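Local coordinates for protein ribonuclease T2 (Homo sapiens, PDB 3T0O) that cleaves single-stranded RNA, preferentially between purine and uridine, giving degradation products of microbial RNA that TLR8 senses in innate immunity, at residues S54-I62 and L104-G112; L66-P74 and R83-W91. All coordinates share one frame; numbering follows the deposited sequence. Where two conformers were deposited one is given.

Contact 1 (S54-I62 and L104-G112). With NAG (2-acetamido-2-deoxy-beta-D-glucopyranose), chain B.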
loop_
_atom_site.group_PDB
_atom_site.type_symbol
_atom_site.label_atom_id
_atom_site.label_comp_id
_atom_site.label_asym_id
_atom_site.label_seq_id
_atom_site.Cartn_x
_atom_site.Cartn_y
_atom_site.Cartn_z
ATOM N N SER A 54 8.678 -16.112 -16.755
ATOM C CA SER A 54 8.090 -17.440 -16.919
ATOM C C SER A 54 7.202 -17.895 -15.788
ATOM O O SER A 54 6.826 -19.074 -15.772
ATOM C CB SER A 54 9.166 -18.520 -17.082
ATOM O OG SER A 54 10.051 -18.176 -18.136
ATOM N N TRP A 55 6.883 -17.007 -14.828
ATOM C CA TRP A 55 6.016 -17.435 -13.721
ATOM C C TRP A 55 4.811 -16.512 -13.662
ATOM O O TRP A 55 4.734 -15.620 -12.850
ATOM C CB TRP A 55 6.778 -17.372 -12.399
ATOM C CG TRP A 55 6.155 -18.065 -11.238
ATOM C CD1 TRP A 55 4.910 -18.667 -11.173
ATOM C CD2 TRP A 55 6.705 -18.137 -9.917
ATOM N NE1 TRP A 55 4.689 -19.126 -9.901
ATOM C CE2 TRP A 55 5.777 -18.810 -9.112
ATOM C CE3 TRP A 55 7.908 -17.671 -9.344
ATOM C CZ2 TRP A 55 6.029 -19.096 -7.773
ATOM C CZ3 TRP A 55 8.159 -17.941 -8.017
ATOM C CH2 TRP A 55 7.204 -18.618 -7.226
ATOM N N PRO A 56 3.863 -16.713 -14.562
ATOM C CA PRO A 56 2.746 -15.803 -14.654
ATOM C C PRO A 56 1.815 -15.898 -13.458
ATOM O O PRO A 56 1.688 -16.952 -12.806
ATOM C CB PRO A 56 2.029 -16.257 -15.920
ATOM C CG PRO A 56 2.404 -17.731 -16.035
ATOM C CD PRO A 56 3.822 -17.745 -15.609
ATOM N N PHE A 57 1.162 -14.773 -13.221
ATOM C CA PHE A 57 0.055 -14.727 -12.262
ATOM C C PHE A 57 -0.983 -15.770 -12.644
ATOM O O PHE A 57 -1.302 -15.937 -13.828
ATOM C CB PHE A 57 -0.581 -13.361 -12.334
ATOM C CG PHE A 57 -1.678 -13.166 -11.361
ATOM C CD1 PHE A 57 -1.442 -13.299 -10.002
ATOM C CD2 PHE A 57 -2.995 -12.991 -11.808
ATOM C CE1 PHE A 57 -2.499 -13.164 -9.058
ATOM C CE2 PHE A 57 -4.039 -12.824 -10.885
ATOM C CZ PHE A 57 -3.816 -12.884 -9.531
ATOM N N ASN A 58 -1.510 -16.436 -11.619
ATOM C CA ASN A 58 -2.533 -17.456 -11.807
ATOM C C ASN A 58 -3.593 -17.203 -10.711
ATOM O O ASN A 58 -3.436 -17.566 -9.536
ATOM C CB ASN A 58 -1.918 -18.846 -11.701
ATOM C CG ASN A 58 -2.934 -19.941 -11.904
ATOM O OD1 ASN A 58 -4.126 -19.652 -12.039
ATOM N ND2 ASN A 58 -2.485 -21.207 -11.922
ATOM N N LEU A 59 -4.679 -16.573 -11.126
ATOM C CA LEU A 59 -5.734 -16.220 -10.205
ATOM C C LEU A 59 -6.260 -17.422 -9.399
ATOM O O LEU A 59 -6.543 -17.336 -8.210
ATOM C CB LEU A 59 -6.834 -15.502 -10.984
ATOM C CG LEU A 59 -7.971 -14.907 -10.161
ATOM C CD1 LEU A 59 -7.443 -13.815 -9.238
ATOM C CD2 LEU A 59 -9.010 -14.310 -11.193
ATOM N N GLU A 60 -6.376 -18.550 -10.076
ATOM C CA GLU A 60 -6.833 -19.778 -9.439
ATOM C C GLU A 60 -6.094 -20.119 -8.146
ATOM O O GLU A 60 -6.688 -20.650 -7.203
ATOM C CB GLU A 60 -6.724 -20.941 -10.436
ATOM C CG GLU A 60 -7.701 -20.797 -11.584
ATOM N N GLU A 61 -4.793 -19.789 -8.083
ATOM C CA GLU A 61 -3.960 -20.110 -6.918
ATOM C C GLU A 61 -4.310 -19.350 -5.672
ATOM O O GLU A 61 -4.020 -19.803 -4.545
ATOM C CB GLU A 61 -2.511 -19.833 -7.258
ATOM C CG GLU A 61 -1.992 -20.871 -8.217
ATOM C CD GLU A 61 -0.512 -20.697 -8.524
ATOM O OE1 GLU A 61 0.231 -20.318 -7.606
ATOM O OE2 GLU A 61 -0.110 -20.951 -9.676
ATOM N N ILE A 62 -4.939 -18.199 -5.857
ATOM C CA ILE A 62 -5.295 -17.338 -4.701
ATOM C C ILE A 62 -6.814 -17.223 -4.544
ATOM O O ILE A 62 -7.312 -16.308 -3.907
ATOM C CB ILE A 62 -4.670 -15.947 -4.800
ATOM C CG1 ILE A 62 -5.119 -15.197 -6.057
ATOM C CG2 ILE A 62 -3.115 -16.066 -4.746
ATOM C CD1 ILE A 62 -4.811 -13.621 -5.915
ATOM N N LEU A 104 7.267 -16.488 1.275
ATOM C CA LEU A 104 6.557 -15.798 0.205
ATOM C C LEU A 104 6.721 -16.541 -1.113
ATOM O O LEU A 104 6.480 -15.943 -2.178
ATOM C CB LEU A 104 7.147 -14.378 0.018
ATOM C CG LEU A 104 7.172 -13.509 1.289
ATOM C CD1 LEU A 104 7.828 -12.189 0.980
ATOM C CD2 LEU A 104 5.784 -13.339 1.876
ATOM N N ASN A 105 7.088 -17.824 -1.042
ATOM C CA ASN A 105 7.599 -18.545 -2.210
ATOM C C ASN A 105 6.531 -19.203 -3.094
ATOM O O ASN A 105 6.834 -20.096 -3.884
ATOM C CB ASN A 105 8.748 -19.487 -1.803
ATOM C CG ASN A 105 8.244 -20.768 -1.187
ATOM O OD1 ASN A 105 7.055 -20.895 -0.895
ATOM N ND2 ASN A 105 9.136 -21.707 -0.938
ATOM N N SER A 106 5.303 -18.721 -3.005
ATOM C CA SER A 106 4.257 -19.153 -3.924
ATOM C C SER A 106 3.312 -17.990 -4.039
ATOM O O SER A 106 3.340 -17.123 -3.210
ATOM C CB SER A 106 3.517 -20.403 -3.419
ATOM O OG SER A 106 2.701 -20.078 -2.274
ATOM N N GLN A 107 2.476 -17.993 -5.069
ATOM C CA GLN A 107 1.501 -16.943 -5.178
ATOM C C GLN A 107 0.619 -16.873 -3.936
ATOM O O GLN A 107 0.357 -15.767 -3.383
ATOM C CB GLN A 107 0.704 -17.012 -6.483
ATOM C CG GLN A 107 1.666 -16.761 -7.650
ATOM C CD GLN A 107 1.002 -16.836 -8.995
ATOM O OE1 GLN A 107 -0.112 -16.379 -9.141
ATOM N NE2 GLN A 107 1.719 -17.404 -10.014
ATOM N N LYS A 108 0.128 -18.020 -3.496
ATOM C CA LYS A 108 -0.765 -18.003 -2.356
ATOM C C LYS A 108 -0.069 -17.470 -1.101
ATOM O O LYS A 108 -0.676 -16.754 -0.296
ATOM C CB LYS A 108 -1.344 -19.419 -2.114
ATOM C CG LYS A 108 -2.254 -19.465 -0.937
ATOM C CD LYS A 108 -3.574 -18.822 -1.186
ATOM C CE LYS A 108 -4.628 -19.355 -0.120
ATOM N NZ LYS A 108 -4.866 -20.824 -0.161
ATOM N N LYS A 109 1.183 -17.846 -0.918
ATOM C CA LYS A 109 1.905 -17.451 0.290
ATOM C C LYS A 109 2.229 -15.970 0.245
ATOM O O LYS A 109 2.060 -15.279 1.246
ATOM C CB LYS A 109 3.184 -18.291 0.445
ATOM C CG LYS A 109 2.862 -19.661 0.986
ATOM C CD LYS A 109 4.066 -20.633 0.827
ATOM C CE LYS A 109 5.177 -20.265 1.784
ATOM N NZ LYS A 109 6.224 -21.425 1.668
ATOM N N TYR A 110 2.670 -15.470 -0.909
ATOM C CA TYR A 110 2.943 -14.070 -1.053
ATOM C C TYR A 110 1.694 -13.205 -0.826
ATOM O O TYR A 110 1.713 -12.254 -0.058
ATOM C CB TYR A 110 3.481 -13.860 -2.492
ATOM C CG TYR A 110 3.621 -12.419 -2.859
ATOM C CD1 TYR A 110 4.667 -11.674 -2.349
ATOM C CD2 TYR A 110 2.702 -11.799 -3.692
ATOM C CE1 TYR A 110 4.827 -10.327 -2.690
ATOM C CE2 TYR A 110 2.868 -10.462 -4.025
ATOM C CZ TYR A 110 3.974 -9.774 -3.537
ATOM O OH TYR A 110 4.147 -8.428 -3.863
ATOM N N PHE A 111 0.631 -13.480 -1.574
ATOM C CA PHE A 111 -0.534 -12.661 -1.380
ATOM C C PHE A 111 -1.133 -12.878 0.010
ATOM O O PHE A 111 -1.595 -11.888 0.613
ATOM C CB PHE A 111 -1.567 -12.948 -2.484
ATOM C CG PHE A 111 -1.213 -12.324 -3.774
ATOM C CD1 PHE A 111 -1.486 -10.987 -4.004
ATOM C CD2 PHE A 111 -0.682 -13.081 -4.811
ATOM C CE1 PHE A 111 -1.162 -10.422 -5.261
ATOM C CE2 PHE A 111 -0.344 -12.530 -6.028
ATOM C CZ PHE A 111 -0.588 -11.216 -6.270
ATOM N N GLY A 112 -1.067 -14.102 0.547
ATOM C CA GLY A 112 -1.670 -14.334 1.839
ATOM C C GLY A 112 -0.880 -13.618 2.910
ATOM O O GLY A 112 -1.478 -13.074 3.867
HETATM C C1 NAG B . 10.596 -19.053 -12.463
HETATM C C2 NAG B . 11.791 -19.675 -11.739
HETATM C C3 NAG B . 11.728 -21.208 -11.879
HETATM C C4 NAG B . 10.361 -21.786 -11.482
HETATM C C5 NAG B . 9.285 -21.025 -12.253
HETATM C C6 NAG B . 7.871 -21.375 -11.767
HETATM C C7 NAG B . 13.829 -18.390 -11.574
HETATM C C8 NAG B . 15.091 -17.882 -12.198
HETATM N N2 NAG B . 13.036 -19.180 -12.331
HETATM O O3 NAG B . 12.788 -21.881 -11.193
HETATM O O4 NAG B . 10.262 -23.138 -11.869
HETATM O O5 NAG B . 9.436 -19.652 -11.934
HETATM O O6 NAG B . 7.894 -21.313 -10.351
HETATM O O7 NAG B . 13.544 -18.119 -10.438
HETATM O O HOH W 1 0.187 -20.474 -4.901
HETATM O O HOH W 2 2.651 -20.025 -7.169
HETATM O O HOH W 3 -6.560 -20.126 -2.602
#
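The carboxamide of Gln107, in the first turn of helix 107-121, reads the backbone of the loop on either side of Phe57. Its NE2 donates to Pro56 O at 2.8 Å, the donor lying 34° off that carbonyl's plane. Its OE1 receives Asn58 N at 2.8 Å, in the carbonyl plane on a lone pair. Two bonds to successive peptides fix the rotation of the buried amide, and the extended chain beyond CG carries it to the loop.

Glu61 OE1 accepts a hydrogen bond from each of two waters, which accept from Lys108 N and Gln107 N, so the carboxylate reaches the N-H groups of the first turn through water, while OE1 also lies 3.5 Å from Gln107 CB. Ser106 is the N-cap, its OG accepting from Lys109 N at 3.0 Å.

Apolar packing centres on Phe111. Phe57 CE1 approaches Phe111 CE2 at 3.8 Å with the ring planes 67° apart, while Ile62 CG2 rests 3.9 Å from Phe111 CD2.

The Trp55 indole brings CH2 to Asn105 O near its own plane, and O6 of an N-acetylglucosamine (NAG) sits over one face, 3.4 Å from Trp55 CD2.

The contact ties the loop that follows strand 39-45 to the start of helix 107-121. Helix 84-98 lies alongside through Trp91 and Lys88, and helix 66-72 reaches Ile62 and Phe111 with Met69.

Contact 2 (L66-P74 and R83-W91)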
loop_
_atom_site.group_PDB
_atom_site.type_symbol
_atom_site.label_atom_id
_atom_site.label_comp_id
_atom_site.label_asym_id
_atom_site.label_seq_id
_atom_site.Cartn_x
_atom_site.Cartn_y
_atom_site.Cartn_z
ATOM N N LEU A 66 -9.696 -14.302 -2.363
ATOM C CA LEU A 66 -10.314 -13.244 -3.175
ATOM C C LEU A 66 -11.241 -12.309 -2.381
ATOM O O LEU A 66 -11.202 -11.125 -2.560
ATOM C CB LEU A 66 -10.923 -13.768 -4.477
ATOM C CG LEU A 66 -9.815 -14.335 -5.390
ATOM C CD1 LEU A 66 -10.472 -14.978 -6.605
ATOM C CD2 LEU A 66 -8.709 -13.318 -5.728
ATOM N N PRO A 67 -12.022 -12.812 -1.421
ATOM C CA PRO A 67 -12.800 -11.840 -0.735
ATOM C C PRO A 67 -11.967 -10.817 0.009
ATOM O O PRO A 67 -12.314 -9.659 -0.016
ATOM C CB PRO A 67 -13.654 -12.695 0.225
ATOM C CG PRO A 67 -13.815 -13.983 -0.555
ATOM C CD PRO A 67 -12.493 -14.189 -1.199
ATOM N N GLU A 68 -10.906 -11.234 0.676
ATOM C CA GLU A 68 -10.017 -10.307 1.337
ATOM C C GLU A 68 -9.285 -9.424 0.345
ATOM O O GLU A 68 -9.072 -8.218 0.602
ATOM C CB GLU A 68 -8.995 -11.017 2.173
ATOM C CG GLU A 68 -9.546 -11.501 3.507
ATOM C CD GLU A 68 -8.413 -12.085 4.331
ATOM O OE1 GLU A 68 -8.368 -13.327 4.426
ATOM O OE2 GLU A 68 -7.555 -11.297 4.809
ATOM N N MET A 69 -8.851 -9.999 -0.770
ATOM C CA MET A 69 -8.181 -9.168 -1.798
ATOM C C MET A 69 -9.122 -8.103 -2.350
ATOM O O MET A 69 -8.683 -6.972 -2.606
ATOM C CB MET A 69 -7.634 -9.971 -2.989
ATOM C CG MET A 69 -6.788 -11.104 -2.628
ATOM S SD MET A 69 -5.119 -10.485 -2.473
ATOM C CE MET A 69 -4.782 -9.959 -4.127
ATOM N N ARG A 70 -10.414 -8.434 -2.591
ATOM C CA ARG A 70 -11.315 -7.382 -3.039
ATOM C C ARG A 70 -11.495 -6.291 -2.018
ATOM O O ARG A 70 -11.640 -5.108 -2.394
ATOM C CB ARG A 70 -12.691 -7.963 -3.447
ATOM C CG ARG A 70 -12.536 -8.882 -4.691
ATOM C CD ARG A 70 -13.901 -9.455 -5.162
ATOM N NE ARG A 70 -14.589 -10.166 -4.111
ATOM C CZ ARG A 70 -14.765 -11.485 -4.086
ATOM N NH1 ARG A 70 -14.267 -12.258 -5.050
ATOM N NH2 ARG A 70 -15.415 -12.020 -3.064
ATOM N N ALA A 71 -11.562 -6.676 -0.724
ATOM C CA ALA A 71 -11.826 -5.669 0.322
ATOM C C ALA A 71 -10.596 -4.823 0.635
ATOM O O ALA A 71 -10.712 -3.622 0.816
ATOM C CB ALA A 71 -12.230 -6.342 1.590
ATOM N N TYR A 72 -9.440 -5.472 0.634
ATOM C CA TYR A 72 -8.264 -4.787 1.172
ATOM C C TYR A 72 -7.271 -4.503 0.095
ATOM O O TYR A 72 -6.317 -3.723 0.346
ATOM C CB TYR A 72 -7.572 -5.744 2.214
ATOM C CG TYR A 72 -8.408 -6.114 3.404
ATOM C CD1 TYR A 72 -9.359 -5.267 3.876
ATOM C CD2 TYR A 72 -8.230 -7.354 3.980
ATOM C CE1 TYR A 72 -10.178 -5.657 4.997
ATOM C CE2 TYR A 72 -9.029 -7.765 5.052
ATOM C CZ TYR A 72 -9.981 -6.896 5.532
ATOM O OH TYR A 72 -10.749 -7.289 6.650
ATOM N N TRP A 73 -7.410 -5.102 -1.080
ATOM C CA TRP A 73 -6.421 -4.892 -2.137
ATOM C C TRP A 73 -7.152 -4.499 -3.428
ATOM O O TRP A 73 -6.853 -4.971 -4.517
ATOM C CB TRP A 73 -5.603 -6.164 -2.291
ATOM C CG TRP A 73 -4.219 -5.956 -2.831
ATOM C CD1 TRP A 73 -3.793 -5.025 -3.743
ATOM C CD2 TRP A 73 -3.104 -6.809 -2.548
ATOM N NE1 TRP A 73 -2.414 -5.202 -3.995
ATOM C CE2 TRP A 73 -1.995 -6.307 -3.275
ATOM C CE3 TRP A 73 -2.934 -7.904 -1.673
ATOM C CZ2 TRP A 73 -0.675 -6.930 -3.183
ATOM C CZ3 TRP A 73 -1.637 -8.488 -1.594
ATOM C CH2 TRP A 73 -0.563 -7.973 -2.316
ATOM N N PRO A 74 -8.066 -3.539 -3.344
ATOM C CA PRO A 74 -8.805 -3.186 -4.561
ATOM C C PRO A 74 -7.981 -2.363 -5.530
ATOM O O PRO A 74 -6.952 -1.790 -5.141
ATOM C CB PRO A 74 -9.927 -2.252 -4.032
ATOM C CG PRO A 74 -9.296 -1.563 -2.804
ATOM C CD PRO A 74 -8.525 -2.756 -2.158
ATOM N N ARG A 83 -10.299 -6.736 -11.929
ATOM C CA ARG A 83 -9.454 -6.373 -10.804
ATOM C C ARG A 83 -8.160 -7.213 -10.779
ATOM O O ARG A 83 -7.124 -6.848 -10.210
ATOM C CB ARG A 83 -10.278 -6.600 -9.524
ATOM C CG ARG A 83 -9.886 -5.764 -8.406
ATOM C CD ARG A 83 -10.768 -6.075 -7.190
ATOM N NE ARG A 83 -12.083 -5.392 -7.162
ATOM C CZ ARG A 83 -13.263 -5.954 -7.481
ATOM N NH1 ARG A 83 -13.376 -7.210 -7.937
ATOM N NH2 ARG A 83 -14.356 -5.215 -7.370
ATOM N N SER A 84 -8.213 -8.352 -11.433
ATOM C CA SER A 84 -7.083 -9.211 -11.400
ATOM C C SER A 84 -5.913 -8.643 -12.262
ATOM O O SER A 84 -4.775 -9.077 -12.092
ATOM C CB SER A 84 -7.470 -10.675 -11.657
ATOM O OG SER A 84 -7.416 -10.855 -13.028
ATOM N N ARG A 85 -6.151 -7.671 -13.158
ATOM C CA ARG A 85 -5.040 -7.032 -13.895
ATOM C C ARG A 85 -4.078 -6.387 -12.928
ATOM O O ARG A 85 -2.860 -6.421 -13.095
ATOM C CB ARG A 85 -5.503 -5.944 -14.871
ATOM C CG ARG A 85 -6.579 -6.317 -15.841
ATOM C CD ARG A 85 -6.757 -5.164 -16.855
ATOM N NE ARG A 85 -5.515 -4.793 -17.540
ATOM C CZ ARG A 85 -5.445 -3.925 -18.555
ATOM N NH1 ARG A 85 -6.550 -3.329 -18.994
ATOM N NH2 ARG A 85 -4.278 -3.652 -19.141
ATOM N N PHE A 86 -4.601 -5.766 -11.889
ATOM C CA PHE A 86 -3.703 -5.140 -10.881
ATOM C C PHE A 86 -2.912 -6.160 -10.118
ATOM O O PHE A 86 -1.730 -5.998 -9.935
ATOM C CB PHE A 86 -4.598 -4.274 -9.986
ATOM C CG PHE A 86 -3.960 -3.709 -8.769
ATOM C CD1 PHE A 86 -2.723 -3.143 -8.813
ATOM C CD2 PHE A 86 -4.679 -3.670 -7.564
ATOM C CE1 PHE A 86 -2.151 -2.576 -7.648
ATOM C CE2 PHE A 86 -4.159 -3.126 -6.450
ATOM C CZ PHE A 86 -2.861 -2.583 -6.467
ATOM N N TRP A 87 -3.590 -7.227 -9.681
ATOM C CA TRP A 87 -2.890 -8.222 -8.871
ATOM C C TRP A 87 -1.854 -8.941 -9.755
ATOM O O TRP A 87 -0.778 -9.296 -9.247
ATOM C CB TRP A 87 -3.935 -9.229 -8.336
ATOM C CG TRP A 87 -4.884 -8.576 -7.461
ATOM C CD1 TRP A 87 -4.679 -7.471 -6.666
ATOM C CD2 TRP A 87 -6.238 -8.961 -7.299
ATOM N NE1 TRP A 87 -5.868 -7.158 -5.995
ATOM C CE2 TRP A 87 -6.834 -8.046 -6.360
ATOM C CE3 TRP A 87 -7.017 -9.962 -7.860
ATOM C CZ2 TRP A 87 -8.185 -8.168 -5.960
ATOM C CZ3 TRP A 87 -8.334 -10.087 -7.465
ATOM C CH2 TRP A 87 -8.909 -9.188 -6.554
ATOM N N LYS A 88 -2.165 -9.136 -11.042
ATOM C CA LYS A 88 -1.228 -9.757 -11.940
ATOM C C LYS A 88 0.029 -8.858 -11.975
ATOM O O LYS A 88 1.150 -9.372 -11.956
ATOM C CB LYS A 88 -1.859 -9.877 -13.320
ATOM C CG LYS A 88 -0.861 -10.314 -14.393
ATOM C CD LYS A 88 -1.643 -10.432 -15.720
ATOM C CE LYS A 88 -0.733 -10.425 -16.929
ATOM N NZ LYS A 88 -0.025 -11.725 -17.027
ATOM N N HIS A 89 -0.200 -7.545 -12.147
ATOM C CA HIS A 89 0.918 -6.596 -12.192
ATOM C C HIS A 89 1.763 -6.702 -10.926
ATOM O O HIS A 89 2.997 -6.793 -10.982
ATOM C CB HIS A 89 0.372 -5.162 -12.338
ATOM C CG HIS A 89 1.418 -4.101 -12.208
ATOM N ND1 HIS A 89 2.189 -3.702 -13.273
ATOM C CD2 HIS A 89 1.798 -3.340 -11.150
ATOM C CE1 HIS A 89 3.048 -2.778 -12.868
ATOM N NE2 HIS A 89 2.824 -2.527 -11.593
ATOM N N GLU A 90 1.108 -6.773 -9.784
ATOM C CA GLU A 90 1.829 -6.835 -8.525
ATOM C C GLU A 90 2.597 -8.136 -8.445
ATOM O O GLU A 90 3.735 -8.164 -7.939
ATOM C CB GLU A 90 0.904 -6.719 -7.343
ATOM C CG GLU A 90 0.339 -5.251 -7.287
ATOM C CD GLU A 90 1.400 -4.201 -7.000
ATOM O OE1 GLU A 90 2.277 -4.401 -6.126
ATOM O OE2 GLU A 90 1.360 -3.159 -7.690
ATOM N N TRP A 91 1.948 -9.248 -8.825
ATOM C CA TRP A 91 2.672 -10.518 -8.811
ATOM C C TRP A 91 3.909 -10.496 -9.721
ATOM O O TRP A 91 5.006 -10.888 -9.337
ATOM C CB TRP A 91 1.761 -11.671 -9.251
ATOM C CG TRP A 91 2.616 -12.944 -9.415
ATOM C CD1 TRP A 91 3.010 -13.528 -10.604
ATOM C CD2 TRP A 91 3.310 -13.641 -8.378
ATOM N NE1 TRP A 91 3.808 -14.593 -10.348
ATOM C CE2 TRP A 91 4.048 -14.661 -8.998
ATOM C CE3 TRP A 91 3.383 -13.493 -6.986
ATOM C CZ2 TRP A 91 4.854 -15.578 -8.268
ATOM C CZ3 TRP A 91 4.138 -14.466 -6.251
ATOM C CH2 TRP A 91 4.892 -15.434 -6.891
#
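Helices 66-72 and 84-91 run nearly perpendicular, at 95°, with axes 11.8 Å apart at closest approach, wide enough for large side chains. Trp87 occupies the middle. Its NE1 donates to Trp73 O at 2.8 Å with an N-H...O angle of 157°, the oxygen lying near the indole plane, so the bond joins the second helix to the residue just past the end of the first.

In one of its two modelled conformers, Met69 lays its methyl CE over the five-membered ring of Trp87, 3.4 Å from the centroid and almost on the ring normal: a CH-pi contact reached by bends at chi2 and chi3. Leu66 CD2 touches the indole at CZ3. Trp87 also turns an edge to the face of Trp73 in a T-shaped pair, planes at 74°, and Phe86 CE2 meets the edge of Trp73 at CD1, completing an aromatic cluster. At the periphery the aliphatic Arg70 CG packs over one face of the Arg83 guanidinium, whose NE makes a salt bridge with Asp30.

Strand 39-45 borders this cluster: Trp73 NE1 bonds His41 O, and Ile40 and His41 touch Trp73 and Phe86. Helix 107-121 adds Phe111 against Met69 and Ser114 against Trp73.

Contacts 1 and 2, with centres 11 Å apart, meet at two places, one of them on helix 84-98. There Trp91 bridges them: its NE1 probably donates to Trp55 O at 2.9 Å, and its CE2 lies 3.4 Å from Gln107 CG. The second join is apolar, Phe111 CD1 against Met69 CE at 3.5 Å in one of the two Met69 conformers. Contact 2 stands nearer the catalytic centre, since it contains Glu90, an active-site residue by similarity, whose side chain is about 3 Å from that of His94 and about 4 Å from that of His41, both predicted active-site residues. Contact 1 comes near through Phe111, about 5 Å from Glu90 between side chains, while its Trp55 lies against the NAG.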